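PDB 3S2S: putative pyrazinamidase/nicotinamidase from Streptococcus mutans, which probably hydrolyses nicotinamide to nicotinic acid and ammonia, and may likewise act on pyrazinamide, as a zinc-binding amidase of the isochorismatase family. Local coordinates for residues D87-G92 and H96-L101; I42-D47 and A63-I68; Q70-A75 and A120-K125; P104-I107 and G112-L115. All coordinates share one frame; numbering follows the deposited sequence.

Contact 2 comes first along the chain; contact 3 then pairs helix 65-77 with helix 119-125, and contacts 1 and 4 follow one another inside the long excursion between its two halves, after strand 81-87. Contacts 1 and 4, with centres 12 Å apart, share the zinc ion and its two waters, so one connection supplies all four protein ligands of the metal. Contact 2, its centre 13 Å from that of contact 4, follows strand 37-42; Asp43 lines the ligand pocket and its OD1 is hydrogen-bonded to Asp87 N. Contact 3, about 28 Å from contact 1 between centres, packs helices over the parallel sheet, far from the metal, but meets contact 4 where Leu115 packs on Ala120 and Tyr123.

Contact 1 (D87-G92 and H96-L101); sequences DGHDEG and HPETKL. With ZN (zinc ion), chain E.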
loop_
_atom_site.group_PDB
_atom_site.type_symbol
_atom_site.label_atom_id
_atom_site.label_comp_id
_atom_site.label_asym_id
_atom_site.label_seq_id
_atom_site.Cartn_x
_atom_site.Cartn_y
_atom_site.Cartn_z
ATOM N N ASP A 87 -9.603 16.314 7.267
ATOM C CA ASP A 87 -9.937 15.485 8.417
ATOM C C ASP A 87 -11.455 15.439 8.596
ATOM O O ASP A 87 -12.130 16.473 8.549
ATOM C CB ASP A 87 -9.356 16.144 9.658
ATOM C CG ASP A 87 -8.312 15.314 10.347
ATOM O OD1 ASP A 87 -7.666 14.424 9.715
ATOM O OD2 ASP A 87 -8.118 15.605 11.543
ATOM N N GLY A 88 -11.993 14.244 8.824
ATOM C CA GLY A 88 -13.420 14.088 9.087
ATOM C C GLY A 88 -13.597 13.047 10.179
ATOM O O GLY A 88 -13.412 11.847 9.923
ATOM N N HIS A 89 -13.930 13.486 11.394
ATOM C CA HIS A 89 -13.900 12.597 12.548
ATOM C C HIS A 89 -15.279 12.306 13.108
ATOM O O HIS A 89 -16.247 13.028 12.836
ATOM C CB HIS A 89 -13.019 13.176 13.670
ATOM C CG HIS A 89 -11.550 13.147 13.363
ATOM N ND1 HIS A 89 -10.876 11.979 13.070
ATOM C CD2 HIS A 89 -10.627 14.138 13.325
ATOM C CE1 HIS A 89 -9.600 12.255 12.848
ATOM N NE2 HIS A 89 -9.422 13.556 12.997
ATOM N N ASP A 90 -15.347 11.221 13.872
ATOM C CA ASP A 90 -16.539 10.884 14.646
ATOM C C ASP A 90 -16.215 11.034 16.125
ATOM O O ASP A 90 -15.183 10.564 16.612
ATOM C CB ASP A 90 -16.986 9.449 14.368
ATOM C CG ASP A 90 -17.119 9.146 12.889
ATOM O OD1 ASP A 90 -18.071 9.648 12.262
ATOM O OD2 ASP A 90 -16.276 8.392 12.347
ATOM N N GLU A 91 -17.111 11.676 16.861
ATOM C CA GLU A 91 -16.850 11.963 18.261
ATOM C C GLU A 91 -16.551 10.765 19.159
ATOM O O GLU A 91 -15.607 10.795 19.951
ATOM C CB GLU A 91 -18.013 12.754 18.850
ATOM C CG GLU A 91 -17.955 14.197 18.528
ATOM C CD GLU A 91 -19.271 14.872 18.835
ATOM O OE1 GLU A 91 -20.297 14.162 18.803
ATOM O OE2 GLU A 91 -19.275 16.091 19.107
ATOM N N GLY A 92 -17.344 9.712 19.058
ATOM C CA GLY A 92 -17.215 8.656 20.051
ATOM C C GLY A 92 -16.017 7.724 19.898
ATOM O O GLY A 92 -15.745 6.904 20.781
ATOM N N HIS A 96 -10.262 4.682 17.029
ATOM C CA HIS A 96 -9.245 5.551 16.438
ATOM C C HIS A 96 -8.241 5.988 17.510
ATOM O O HIS A 96 -8.627 6.618 18.496
ATOM C CB HIS A 96 -9.927 6.776 15.851
ATOM C CG HIS A 96 -9.083 7.520 14.859
ATOM N ND1 HIS A 96 -7.705 7.534 14.921
ATOM C CD2 HIS A 96 -9.422 8.268 13.781
ATOM C CE1 HIS A 96 -7.232 8.253 13.918
ATOM N NE2 HIS A 96 -8.251 8.707 13.210
ATOM N N PRO A 97 -6.950 5.662 17.324
ATOM C CA PRO A 97 -5.902 6.005 18.303
ATOM C C PRO A 97 -5.851 7.495 18.582
ATOM O O PRO A 97 -5.434 7.917 19.654
ATOM C CB PRO A 97 -4.604 5.578 17.596
ATOM C CG PRO A 97 -5.021 4.533 16.635
ATOM C CD PRO A 97 -6.425 4.839 16.215
ATOM N N GLU A 98 -6.287 8.283 17.610
ATOM C CA GLU A 98 -6.168 9.720 17.689
ATOM C C GLU A 98 -7.130 10.278 18.732
ATOM O O GLU A 98 -6.909 11.358 19.287
ATOM C CB GLU A 98 -6.455 10.315 16.308
ATOM C CG GLU A 98 -5.954 11.733 16.111
ATOM C CD GLU A 98 -6.425 12.311 14.813
ATOM O OE1 GLU A 98 -7.018 13.404 14.841
ATOM O OE2 GLU A 98 -6.228 11.666 13.763
ATOM N N THR A 99 -8.192 9.527 19.012
ATOM C CA THR A 99 -9.220 9.980 19.933
ATOM C C THR A 99 -8.669 10.241 21.324
ATOM O O THR A 99 -9.166 11.115 22.037
ATOM C CB THR A 99 -10.368 8.974 20.018
ATOM O OG1 THR A 99 -10.964 8.843 18.722
ATOM C CG2 THR A 99 -11.416 9.459 21.013
ATOM N N LYS A 100 -7.638 9.494 21.710
ATOM C CA LYS A 100 -6.999 9.665 23.009
ATOM C C LYS A 100 -6.006 10.822 23.038
ATOM O O LYS A 100 -5.587 11.255 24.108
ATOM C CB LYS A 100 -6.248 8.388 23.402
ATOM C CG LYS A 100 -7.131 7.215 23.778
ATOM C CD LYS A 100 -6.296 5.983 24.142
ATOM C CE LYS A 100 -5.648 5.332 22.914
ATOM N NZ LYS A 100 -4.556 6.148 22.295
ATOM N N LEU A 101 -5.619 11.311 21.867
ATOM C CA LEU A 101 -4.469 12.203 21.758
ATOM C C LEU A 101 -4.854 13.675 21.659
ATOM O O LEU A 101 -4.082 14.555 22.057
ATOM C CB LEU A 101 -3.618 11.818 20.541
ATOM C CG LEU A 101 -2.919 10.460 20.547
ATOM C CD1 LEU A 101 -2.154 10.266 19.233
ATOM C CD2 LEU A 101 -1.971 10.383 21.722
HETATM ZN ZN ZN E . -7.530 14.596 13.208
HETATM O O HOH W 1 -6.484 13.290 11.697
HETATM O O HOH W 2 -5.677 15.670 13.252
#
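His89 and Glu98 meet where the extended run 87-90, which continues strand 81-87, faces 97-101, a turn with helical backbone angles but without the regular bonds of a helix. The zinc ion joins them. Asp87 gives OD2 to the zinc at 2.0 Å, His89 gives NE2 at 2.2 Å, and Glu98 gives OE1 at 2.1 Å. Each carboxylate uses one oxygen for the metal. The two acids reach in from opposite directions, their planes only 18° apart, while the imidazole of His89 stands perpendicular to the carboxylate of Glu98. Glutamate suits this post because its side chain is long: with CG anti to the backbone N (chi1 -162°) and the rest extended, it spans the distance from the turn to the metal. The oxygens not bound to zinc are also placed: water 1, itself a zinc ligand, lies 2.6 Å from both Asp87 OD1 and Glu98 OE2 and can donate to either, although other acceptors compete for its protons. Asp87 OD1 also forms a salt bridge with Lys137. Beside the metal, NE2 of His96 approaches the edge of the His89 ring, 3.8 Å from CE1, and is hydrogen-bonded to Arg138 O; His96 is not a ligand of the zinc. Tyr179 of a second subunit packs on His96 and Glu98. His105 and water 2 complete an octahedron in which Asp87 stands opposite Glu98, His89 opposite water 2 and His105 opposite water 1, a variant of the Asp-x-His metal site of the isochorismatase-family nicotinamidases, with Glu98 among the ligands.

Contact 2 (I42-D47 and A63-I68); sequences IDYTYD and AISKAI. With CAD (cacodylic acid), chain F.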
loop_
_atom_site.group_PDB
_atom_site.type_symbol
_atom_site.label_atom_id
_atom_site.label_comp_id
_atom_site.label_asym_id
_atom_site.label_seq_id
_atom_site.Cartn_x
_atom_site.Cartn_y
_atom_site.Cartn_z
ATOM N N ILE A 42 -4.445 21.007 2.520
ATOM C CA ILE A 42 -4.531 20.109 3.672
ATOM C C ILE A 42 -5.125 20.791 4.903
ATOM O O ILE A 42 -4.510 21.684 5.485
ATOM C CB ILE A 42 -3.154 19.538 4.019
ATOM C CG1 ILE A 42 -2.520 18.894 2.778
ATOM C CG2 ILE A 42 -3.237 18.521 5.187
ATOM C CD1 ILE A 42 -1.083 18.479 3.025
ATOM N N ASP A 43 -6.336 20.374 5.274
ATOM C CA ASP A 43 -6.947 20.729 6.576
ATOM C C ASP A 43 -7.058 22.195 6.907
ATOM O O ASP A 43 -6.990 22.552 8.084
ATOM C CB ASP A 43 -6.198 20.032 7.725
ATOM C CG ASP A 43 -6.533 18.546 7.826
ATOM O OD1 ASP A 43 -7.670 18.201 7.484
ATOM O OD2 ASP A 43 -5.668 17.767 8.280
ATOM N N TYR A 44 -7.232 23.047 5.904
ATOM C CA TYR A 44 -7.331 24.478 6.184
ATOM C C TYR A 44 -8.755 24.851 6.593
ATOM O O TYR A 44 -9.470 25.592 5.892
ATOM C CB TYR A 44 -6.811 25.327 5.011
ATOM C CG TYR A 44 -6.443 26.709 5.482
ATOM C CD1 TYR A 44 -5.311 26.906 6.276
ATOM C CD2 TYR A 44 -7.247 27.804 5.176
ATOM C CE1 TYR A 44 -4.987 28.185 6.754
ATOM C CE2 TYR A 44 -6.926 29.089 5.638
ATOM C CZ TYR A 44 -5.796 29.260 6.419
ATOM O OH TYR A 44 -5.497 30.531 6.890
ATOM N N THR A 45 -9.174 24.309 7.735
ATOM C CA THR A 45 -10.559 24.452 8.166
ATOM C C THR A 45 -10.688 25.269 9.449
ATOM O O THR A 45 -9.707 25.559 10.149
ATOM C CB THR A 45 -11.208 23.076 8.429
ATOM O OG1 THR A 45 -10.532 22.442 9.523
ATOM C CG2 THR A 45 -11.151 22.174 7.173
ATOM N N TYR A 46 -11.927 25.632 9.761
ATOM C CA TYR A 46 -12.192 26.422 10.959
ATOM C C TYR A 46 -11.605 25.836 12.237
ATOM O O TYR A 46 -10.994 26.556 13.034
ATOM C CB TYR A 46 -13.692 26.676 11.104
ATOM C CG TYR A 46 -14.105 27.983 10.461
ATOM C CD1 TYR A 46 -14.086 28.143 9.073
ATOM C CD2 TYR A 46 -14.512 29.056 11.241
ATOM C CE1 TYR A 46 -14.448 29.342 8.480
ATOM C CE2 TYR A 46 -14.882 30.268 10.655
ATOM C CZ TYR A 46 -14.856 30.405 9.281
ATOM O OH TYR A 46 -15.229 31.613 8.713
ATOM N N ASP A 47 -11.768 24.534 12.456
ATOM C CA ASP A 47 -11.226 23.957 13.693
ATOM C C ASP A 47 -9.710 24.041 13.831
ATOM O O ASP A 47 -9.185 24.046 14.949
ATOM C CB ASP A 47 -11.692 22.512 13.900
ATOM C CG ASP A 47 -13.041 22.435 14.592
ATOM O OD1 ASP A 47 -13.423 23.421 15.275
ATOM O OD2 ASP A 47 -13.715 21.406 14.440
ATOM N N ALA A 63 -2.622 33.689 9.430
ATOM C CA ALA A 63 -1.740 34.559 8.669
ATOM C C ALA A 63 -1.594 34.131 7.213
ATOM O O ALA A 63 -1.320 34.971 6.345
ATOM C CB ALA A 63 -0.376 34.665 9.342
ATOM N N ILE A 64 -1.794 32.844 6.928
ATOM C CA ILE A 64 -1.630 32.370 5.558
ATOM C C ILE A 64 -2.905 32.367 4.732
ATOM O O ILE A 64 -2.897 31.908 3.589
ATOM C CB ILE A 64 -0.975 30.963 5.491
ATOM C CG1 ILE A 64 -1.910 29.877 6.046
ATOM C CG2 ILE A 64 0.356 30.972 6.234
ATOM C CD1 ILE A 64 -1.436 28.438 5.705
ATOM N N SER A 65 -3.988 32.891 5.293
ATOM C CA SER A 65 -5.295 32.751 4.642
ATOM C C SER A 65 -5.354 33.336 3.220
ATOM O O SER A 65 -5.880 32.711 2.303
ATOM C CB SER A 65 -6.406 33.320 5.524
ATOM O OG SER A 65 -7.657 33.222 4.868
ATOM N N LYS A 66 -4.817 34.534 3.028
ATOM C CA LYS A 66 -4.836 35.135 1.695
ATOM C C LYS A 66 -3.897 34.393 0.748
ATOM O O LYS A 66 -4.251 34.109 -0.397
ATOM C CB LYS A 66 -4.430 36.609 1.772
ATOM C CG LYS A 66 -5.105 37.354 2.907
ATOM C CD LYS A 66 -6.061 38.422 2.407
ATOM C CE LYS A 66 -5.318 39.617 1.826
ATOM N NZ LYS A 66 -6.233 40.758 1.520
ATOM N N ALA A 67 -2.703 34.059 1.231
ATOM C CA ALA A 67 -1.710 33.396 0.394
ATOM C C ALA A 67 -2.193 32.021 -0.073
ATOM O O ALA A 67 -2.004 31.652 -1.230
ATOM C CB ALA A 67 -0.389 33.236 1.143
ATOM N N ILE A 68 -2.774 31.248 0.838
ATOM C CA ILE A 68 -3.159 29.894 0.463
ATOM C C ILE A 68 -4.309 29.973 -0.545
ATOM O O ILE A 68 -4.371 29.185 -1.476
ATOM C CB ILE A 68 -3.494 28.988 1.695
ATOM C CG1 ILE A 68 -3.609 27.520 1.267
ATOM C CG2 ILE A 68 -4.781 29.453 2.395
ATOM C CD1 ILE A 68 -3.761 26.575 2.453
HETATM AS AS CAD F . -2.991 18.183 11.104
HETATM C C1 CAD F . -4.368 19.434 10.523
HETATM C C2 CAD F . -3.390 17.471 12.907
HETATM O O1 CAD F . -1.472 18.757 10.922
#
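Tyr44 reaches out of the loop between strand 37-42 and helix 46-49 and lies against the start of helix 65-77 and the residue before it, touching Ile64, Ser65 and Ile68. Ile64 comes first. Its CG1 occupies the crowded position between backbone N and carbonyl carbon (chi1 68°), which brings that carbon to 3.6 Å from Tyr44 CE1, with CD1 close to the same ring atom; the two side chains run antiparallel, alongside one another. At Ser65 the small residue allows the phenol oxygen to come right up to the backbone, and Tyr44 OH is 3.2 Å from Ser65 CA. The nearby amide N of Ser65 is badly angled for a bond, and the hydroxyl is instead hydrogen-bonded to Ala61 O. Ile68, one turn further on, lies over one face of the ring. Its CG2 makes a CH-pi contact 4.1 Å from the ring centroid and 17° off the normal, while CD1 reaches back toward the base of the ring, 4.0 Å from Tyr44 CG. A branched aliphatic residue suits this place because its two arms can cover both halves of the face. Tyr44 itself is the centre of an inverse gamma turn, and its CG stands anti to the backbone N (chi1 -159°), pointing the ring at the helix. On the preceding residue, Asp43 OD2 comes 3.1 Å from C1 of the bound cacodylic acid and forms a salt bridge with Lys137. The chemistry is therefore divided: a buried aromatic ring is held by apolar carbons with its one polar atom satisfied, next to an acid that lines the ligand pocket.

Contact 3 (Q70-A75 and A120-K125); sequences QVTQKA and ADFYQK
Thr72 and Gln73, neighbours on helix 65-77, both touch Phe122 of helix 119-125, and backbones come nearest at Gln73 and Phe122, whose CA atoms are 7.4 Å apart. Thr72 meets the ring from above: its methyl CG2 makes a CH-pi contact 4.2 Å from the Phe122 centroid, 13° off the normal, displaced toward the CD2-CE2 rim. Threonine serves two purposes here, since OG1 turns back to hydrogen-bond Ile68 O in its own helix and leaves the methyl for the aromatic face. Gln73 works at the ring's edge. A bend at chi2 (70°) folds its chain so that OE1 lies in the ring plane 3.5 Å from Phe122 CD1, where the slightly positive aromatic hydrogens would suit a carbonyl oxygen; NE2 is hydrogen-bonded to Asp77 OD1. Phe122 is a flat, apolar group that offers a face to one neighbour and an edge to the other. It also stacks on His126 and packs against Phe84. On the sheet side, Thr72 packs on Leu39 of strand 37-42 and Ile82 of strand 81-87, placing the two helices side by side over the parallel sheet.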
loop_
_atom_site.group_PDB
_atom_site.type_symbol
_atom_site.label_atom_id
_atom_site.label_comp_id
_atom_site.label_asym_id
_atom_site.label_seq_id
_atom_site.Cartn_x
_atom_site.Cartn_y
_atom_site.Cartn_z
ATOM N N GLN A 70 -4.733 32.440 -2.747
ATOM C CA GLN A 70 -4.159 32.914 -3.998
ATOM C C GLN A 70 -3.377 31.835 -4.724
ATOM O O GLN A 70 -3.473 31.713 -5.944
ATOM C CB GLN A 70 -3.291 34.149 -3.761
ATOM C CG GLN A 70 -4.122 35.365 -3.457
ATOM C CD GLN A 70 -3.295 36.534 -2.969
ATOM O OE1 GLN A 70 -2.167 36.366 -2.500
ATOM N NE2 GLN A 70 -3.859 37.729 -3.067
ATOM N N VAL A 71 -2.620 31.036 -3.981
ATOM C CA VAL A 71 -1.820 30.011 -4.636
ATOM C C VAL A 71 -2.709 28.905 -5.190
ATOM O O VAL A 71 -2.400 28.322 -6.215
ATOM C CB VAL A 71 -0.681 29.459 -3.742
ATOM C CG1 VAL A 71 -1.224 28.599 -2.647
ATOM C CG2 VAL A 71 0.337 28.676 -4.586
ATOM N N THR A 72 -3.812 28.625 -4.503
ATOM C CA THR A 72 -4.776 27.634 -4.987
ATOM C C THR A 72 -5.454 28.108 -6.278
ATOM O O THR A 72 -5.568 27.360 -7.247
ATOM C CB THR A 72 -5.812 27.327 -3.898
ATOM O OG1 THR A 72 -5.107 26.866 -2.738
ATOM C CG2 THR A 72 -6.801 26.252 -4.350
ATOM N N GLN A 73 -5.881 29.365 -6.305
ATOM C CA GLN A 73 -6.476 29.899 -7.518
ATOM C C GLN A 73 -5.457 29.870 -8.662
ATOM O O GLN A 73 -5.789 29.534 -9.811
ATOM C CB GLN A 73 -6.965 31.329 -7.275
ATOM C CG GLN A 73 -7.617 31.968 -8.481
ATOM C CD GLN A 73 -8.953 31.348 -8.809
ATOM O OE1 GLN A 73 -9.879 31.391 -7.999
ATOM N NE2 GLN A 73 -9.067 30.775 -10.004
ATOM N N LYS A 74 -4.213 30.210 -8.355
ATOM C CA LYS A 74 -3.184 30.220 -9.395
ATOM C C LYS A 74 -2.921 28.834 -9.947
ATOM O O LYS A 74 -2.833 28.646 -11.162
ATOM C CB LYS A 74 -1.885 30.857 -8.918
ATOM C CG LYS A 74 -0.779 30.735 -9.951
ATOM C CD LYS A 74 0.324 31.751 -9.742
ATOM C CE LYS A 74 1.258 31.779 -10.944
ATOM N NZ LYS A 74 2.183 32.948 -10.917
ATOM N N ALA A 75 -2.807 27.853 -9.056
ATOM C CA ALA A 75 -2.581 26.478 -9.501
ATOM C C ALA A 75 -3.713 26.069 -10.422
ATOM O O ALA A 75 -3.480 25.476 -11.480
ATOM C CB ALA A 75 -2.507 25.533 -8.314
ATOM N N ALA A 120 -12.768 28.876 0.988
ATOM C CA ALA A 120 -14.153 28.408 1.032
ATOM C C ALA A 120 -14.925 28.854 -0.218
ATOM O O ALA A 120 -15.707 28.096 -0.772
ATOM C CB ALA A 120 -14.851 28.899 2.292
ATOM N N ASP A 121 -14.717 30.094 -0.649
ATOM C CA ASP A 121 -15.359 30.583 -1.865
ATOM C C ASP A 121 -14.851 29.822 -3.086
ATOM O O ASP A 121 -15.641 29.455 -3.964
ATOM C CB ASP A 121 -15.127 32.091 -2.042
ATOM N N PHE A 122 -13.540 29.572 -3.145
ATOM C CA PHE A 122 -12.995 28.777 -4.242
ATOM C C PHE A 122 -13.693 27.424 -4.321
ATOM O O PHE A 122 -14.150 27.014 -5.392
ATOM C CB PHE A 122 -11.477 28.574 -4.124
ATOM C CG PHE A 122 -10.911 27.749 -5.228
ATOM C CD1 PHE A 122 -10.431 28.342 -6.394
ATOM C CD2 PHE A 122 -10.891 26.361 -5.125
ATOM C CE1 PHE A 122 -9.920 27.556 -7.437
ATOM C CE2 PHE A 122 -10.397 25.570 -6.167
ATOM C CZ PHE A 122 -9.907 26.168 -7.318
ATOM N N TYR A 123 -13.779 26.720 -3.195
ATOM C CA TYR A 123 -14.381 25.398 -3.241
ATOM C C TYR A 123 -15.851 25.478 -3.668
ATOM O O TYR A 123 -16.303 24.712 -4.529
ATOM C CB TYR A 123 -14.242 24.635 -1.919
ATOM C CG TYR A 123 -14.898 23.294 -2.052
ATOM C CD1 TYR A 123 -14.326 22.310 -2.836
ATOM C CD2 TYR A 123 -16.131 23.038 -1.461
ATOM C CE1 TYR A 123 -14.953 21.076 -3.004
ATOM C CE2 TYR A 123 -16.748 21.819 -1.609
ATOM C CZ TYR A 123 -16.155 20.849 -2.384
ATOM O OH TYR A 123 -16.769 19.637 -2.541
ATOM N N GLN A 124 -16.597 26.395 -3.065
ATOM C CA GLN A 124 -18.004 26.525 -3.409
ATOM C C GLN A 124 -18.167 26.760 -4.910
ATOM O O GLN A 124 -19.033 26.150 -5.539
ATOM C CB GLN A 124 -18.678 27.636 -2.594
ATOM N N LYS A 125 -17.318 27.614 -5.488
ATOM C CA LYS A 125 -17.451 27.968 -6.904
ATOM C C LYS A 125 -17.073 26.819 -7.825
ATOM O O LYS A 125 -17.501 26.760 -8.972
ATOM C CB LYS A 125 -16.622 29.215 -7.243
ATOM C CG LYS A 125 -17.237 30.517 -6.715
ATOM C CD LYS A 125 -16.330 31.723 -6.909
ATOM C CE LYS A 125 -16.987 32.987 -6.346
ATOM N NZ LYS A 125 -16.156 34.213 -6.533
#

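Contact 4 (P104-I107 and G112-L115); sequences PHNI and GRDL. With ZN (zinc ion), chain E.
Two oxygens that can only accept face each other here: Asn106 OD1 lies 3.2 Å from Gly112 O. Thr45 OG1 lies between them, hydrogen-bonded to Asn106 OD1 and only weakly to Gly112 O, and probably offsets the repulsion. The chain doubles back closely, with the CA atoms of Asn106 and Arg113 only 4.9 Å apart. Asn106 has a left-handed backbone (phi 49°), a conformation asparagine tolerates well. The aliphatic part of Arg113 crosses Asn106 at about a right angle, its CG 4.0 Å from Asn106 CB. Its CD then packs against two carbonyls, 3.5 Å from Asn106 O and 3.6 Å from Ile107 O. Beyond CD the chain bends (chi3 81°), carrying the guanidinium away to the end of strand 81-87, where NH2 forms a salt bridge with Asp136. Arginine suits the place because its apolar stem crosses the Asn106 side chain and packs on the carbonyls of Asn106 and Ile107, while several N-H groups remain for other partners. The carbonyl O of Asp87 is gripped twice, by Asn106 ND2 and by Arg113 NE, so that both act as second-shell residues that help position a zinc ligand. Just before Asn106, His105 gives NE2 to the zinc at 2.2 Å, opposite water 1, and its ND1 is hydrogen-bonded to Pro103 O, which helps fix the ring's rotation. With Asp87, His89, Glu98 and two waters, His105 completes the octahedral metal site characteristic of zinc-containing nicotinamidases.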
loop_
_atom_site.group_PDB
_atom_site.type_symbol
_atom_site.label_atom_id
_atom_site.label_comp_id
_atom_site.label_asym_id
_atom_site.label_seq_id
_atom_site.Cartn_x
_atom_site.Cartn_y
_atom_site.Cartn_z
ATOM N N PRO A 104 -11.800 16.511 20.434
ATOM C CA PRO A 104 -12.594 16.372 19.213
ATOM C C PRO A 104 -12.361 17.566 18.302
ATOM O O PRO A 104 -12.282 18.697 18.787
ATOM C CB PRO A 104 -14.034 16.397 19.727
ATOM C CG PRO A 104 -13.934 15.968 21.148
ATOM C CD PRO A 104 -12.636 16.508 21.646
ATOM N N HIS A 105 -12.238 17.317 17.005
ATOM C CA HIS A 105 -11.969 18.381 16.044
ATOM C C HIS A 105 -12.421 17.895 14.681
ATOM O O HIS A 105 -12.401 16.685 14.422
ATOM C CB HIS A 105 -10.480 18.708 16.019
ATOM C CG HIS A 105 -9.617 17.549 15.630
ATOM N ND1 HIS A 105 -9.160 16.626 16.544
ATOM C CD2 HIS A 105 -9.124 17.168 14.429
ATOM C CE1 HIS A 105 -8.427 15.719 15.919
ATOM N NE2 HIS A 105 -8.394 16.022 14.633
ATOM N N ASN A 106 -12.836 18.821 13.814
ATOM C CA ASN A 106 -13.304 18.467 12.468
ATOM C C ASN A 106 -14.325 17.337 12.488
ATOM O O ASN A 106 -14.265 16.394 11.690
ATOM C CB ASN A 106 -12.135 18.117 11.522
ATOM C CG ASN A 106 -11.603 19.339 10.775
ATOM O OD1 ASN A 106 -11.635 20.458 11.285
ATOM N ND2 ASN A 106 -11.107 19.122 9.552
ATOM N N ILE A 107 -15.283 17.449 13.399
ATOM C CA ILE A 107 -16.316 16.430 13.491
ATOM C C ILE A 107 -17.249 16.498 12.287
ATOM O O ILE A 107 -17.715 17.577 11.906
ATOM C CB ILE A 107 -17.138 16.608 14.788
ATOM C CG1 ILE A 107 -16.227 16.505 16.016
ATOM C CG2 ILE A 107 -18.257 15.592 14.847
ATOM C CD1 ILE A 107 -15.372 15.213 16.058
ATOM N N GLY A 112 -17.015 23.156 12.011
ATOM C CA GLY A 112 -15.572 23.055 12.191
ATOM C C GLY A 112 -14.832 22.604 10.941
ATOM O O GLY A 112 -13.651 22.944 10.774
ATOM N N ARG A 113 -15.513 21.845 10.073
ATOM C CA ARG A 113 -14.901 21.337 8.836
ATOM C C ARG A 113 -15.011 22.328 7.678
ATOM O O ARG A 113 -14.524 22.055 6.579
ATOM C CB ARG A 113 -15.527 20.005 8.403
ATOM C CG ARG A 113 -15.393 18.899 9.411
ATOM C CD ARG A 113 -15.873 17.565 8.773
ATOM N NE ARG A 113 -14.825 16.969 7.933
ATOM C CZ ARG A 113 -15.018 16.348 6.770
ATOM N NH1 ARG A 113 -16.231 16.223 6.240
ATOM N NH2 ARG A 113 -13.974 15.839 6.123
ATOM N N ASP A 114 -15.646 23.476 7.914
ATOM C CA ASP A 114 -15.722 24.501 6.873
ATOM C C ASP A 114 -14.315 24.981 6.543
ATOM O O ASP A 114 -13.516 25.169 7.449
ATOM C CB ASP A 114 -16.509 25.720 7.350
ATOM C CG ASP A 114 -18.008 25.474 7.429
ATOM O OD1 ASP A 114 -18.486 24.442 6.925
ATOM O OD2 ASP A 114 -18.704 26.341 8.000
ATOM N N LEU A 115 -14.032 25.211 5.262
ATOM C CA LEU A 115 -12.773 25.837 4.869
ATOM C C LEU A 115 -12.697 27.280 5.385
ATOM O O LEU A 115 -13.714 27.993 5.443
ATOM C CB LEU A 115 -12.627 25.826 3.350
ATOM C CG LEU A 115 -12.468 24.434 2.743
ATOM C CD1 LEU A 115 -12.687 24.480 1.235
ATOM C CD2 LEU A 115 -11.065 23.941 3.102
HETATM ZN ZN ZN E . -7.530 14.596 13.208
HETATM O O HOH W 2 -5.677 15.670 13.252
HETATM O O HOH W 1 -6.484 13.290 11.697
#